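Ureidoglycolate hydrolase (Arabidopsis thaliana, PDB 4PXE) hydrolyses (S)-ureidoglycolate to glyoxylate, ammonium and carbon dioxide with the help of manganese ions, as a step of plant purine breakdown. Local coordinates at residues L286-G291 / S295-S300. Residues are numbered along the deposited sequence; the frame is centred on the assembly and turned at random.
Sequences LELHPG and SIPSKS
A chi1 of 169° at His-289 carries CG across from the backbone N and beside the carbonyl carbon, bringing the ring against Ser-298 OG and Lys-299 CE, while Lys-299, CG anti to its carbonyl carbon and the chain bent at chi3 (-51°), lays CE obliquely beside that ring, 4.0 Å from CD2 of His-289. Both groups sit on a classic beta bulge, a worked example of how two consecutive residues on one strand can answer a single residue on its partner. The hairpin of strands 280-289 and 295-308 carries it, within the region involved in dimerization. His-289 N donates to Lys-299 O at 2.9 Å, and His-289 O is gripped twice: Ser-298 N approaches at 2.9 Å in the carbonyl plane, whereas the bond from Lys-299 N is longer, 3.3 Å. Ser-298 OG meets the imidazole at its edge, near the ring plane. On the opposite face of the sheet, shared by Leu-288 and Ser-300, CD1 of Leu-288 packs against CG of Pro-297 in the adjoining loop, and CD2 of Leu-288 against CB of Ser-300, whose OG is hydrogen-bonded to Ala-256 O. The second subunit continues this apolar patch, its Leu-286 touching Leu-288, and its Tyr-98 meets the His-289 ring edge-to-face. Beyond the bulge the chain turns through the cis peptide before Pro-290, whose CB lies 4.1 Å above the centre of the His-289 ring. Were Pro-290 an alanine, CG and CD would be gone from beside Ser-295, and the cis peptide would probably be disfavoured, disturbing the turn. Across that turn, Ser-295 OG presses close on Pro-290 CG, at 3.1 Å.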
# COMPACT_ATOMS: atom_id res chain seq x y z
N LEU A 286 -3.82 -2.42 6.16
CA LEU A 286 -4.42 -3.51 5.40
C LEU A 286 -3.85 -3.36 4.00
O LEU A 286 -4.20 -2.41 3.29
CB LEU A 286 -5.96 -3.41 5.39
CG LEU A 286 -6.76 -4.65 4.99
CD1 LEU A 286 -8.26 -4.47 5.23
CD2 LEU A 286 -6.52 -5.03 3.52
N GLU A 287 -2.98 -4.29 3.61
CA GLU A 287 -2.30 -4.21 2.32
C GLU A 287 -2.61 -5.41 1.47
O GLU A 287 -2.63 -6.55 1.96
CB GLU A 287 -0.79 -4.10 2.53
CG GLU A 287 -0.38 -2.85 3.31
CD GLU A 287 1.10 -2.79 3.62
OE1 GLU A 287 1.75 -3.86 3.62
OE2 GLU A 287 1.61 -1.68 3.86
N LEU A 288 -2.87 -5.15 0.19
CA LEU A 288 -3.14 -6.22 -0.78
C LEU A 288 -1.97 -6.41 -1.73
O LEU A 288 -1.32 -5.45 -2.15
CB LEU A 288 -4.40 -5.91 -1.58
CG LEU A 288 -5.68 -5.60 -0.81
CD1 LEU A 288 -6.84 -5.29 -1.76
CD2 LEU A 288 -6.03 -6.76 0.14
N HIS A 289 -1.72 -7.67 -2.08
CA HIS A 289 -0.73 -8.02 -3.09
C HIS A 289 -1.42 -8.88 -4.14
O HIS A 289 -2.18 -9.79 -3.80
CB HIS A 289 0.41 -8.82 -2.45
CG HIS A 289 1.34 -9.45 -3.45
ND1 HIS A 289 2.42 -8.79 -3.98
CD2 HIS A 289 1.33 -10.68 -4.02
CE1 HIS A 289 3.05 -9.59 -4.83
NE2 HIS A 289 2.40 -10.74 -4.88
N PRO A 290 -1.16 -8.61 -5.43
CA PRO A 290 -0.17 -7.65 -5.95
C PRO A 290 -0.59 -6.18 -5.96
O PRO A 290 0.24 -5.32 -6.25
CB PRO A 290 0.06 -8.14 -7.39
CG PRO A 290 -1.18 -8.80 -7.74
CD PRO A 290 -1.72 -9.45 -6.50
N GLY A 291 -1.85 -5.89 -5.65
CA GLY A 291 -2.31 -4.51 -5.62
C GLY A 291 -2.48 -3.91 -7.00
O GLY A 291 -2.03 -2.79 -7.27
N SER A 295 -6.10 -7.73 -10.88
CA SER A 295 -5.45 -8.90 -10.31
C SER A 295 -6.10 -9.24 -8.97
O SER A 295 -6.14 -8.40 -8.07
CB SER A 295 -3.96 -8.61 -10.14
OG SER A 295 -3.24 -9.79 -9.84
N ILE A 296 -6.63 -10.45 -8.83
CA ILE A 296 -7.30 -10.83 -7.58
C ILE A 296 -6.24 -10.97 -6.50
O ILE A 296 -5.25 -11.64 -6.71
CB ILE A 296 -8.03 -12.17 -7.71
CG1 ILE A 296 -9.03 -12.15 -8.86
CG2 ILE A 296 -8.74 -12.52 -6.40
CD1 ILE A 296 -9.56 -13.55 -9.23
N PRO A 297 -6.44 -10.32 -5.34
CA PRO A 297 -5.38 -10.39 -4.33
C PRO A 297 -5.04 -11.83 -3.92
O PRO A 297 -5.94 -12.59 -3.55
CB PRO A 297 -5.98 -9.63 -3.13
CG PRO A 297 -6.94 -8.66 -3.75
CD PRO A 297 -7.53 -9.39 -4.96
N SER A 298 -3.75 -12.17 -4.00
CA SER A 298 -3.26 -13.48 -3.59
C SER A 298 -2.66 -13.45 -2.19
O SER A 298 -2.42 -14.49 -1.60
CB SER A 298 -2.23 -14.04 -4.59
OG SER A 298 -1.16 -13.14 -4.78
N LYS A 299 -2.39 -12.26 -1.69
CA LYS A 299 -1.91 -12.10 -0.32
C LYS A 299 -2.53 -10.85 0.28
O LYS A 299 -2.65 -9.83 -0.39
CB LYS A 299 -0.39 -11.99 -0.27
CG LYS A 299 0.36 -13.25 -0.65
CD LYS A 299 1.77 -13.22 -0.09
CE LYS A 299 2.49 -11.92 -0.45
NZ LYS A 299 3.88 -11.90 0.08
N SER A 300 -2.94 -10.94 1.54
CA SER A 300 -3.33 -9.75 2.27
C SER A 300 -2.60 -9.73 3.60
O SER A 300 -2.26 -10.77 4.14
CB SER A 300 -4.84 -9.70 2.47
OG SER A 300 -5.30 -10.82 3.23
O HOH W 1 -4.48 -7.01 -6.29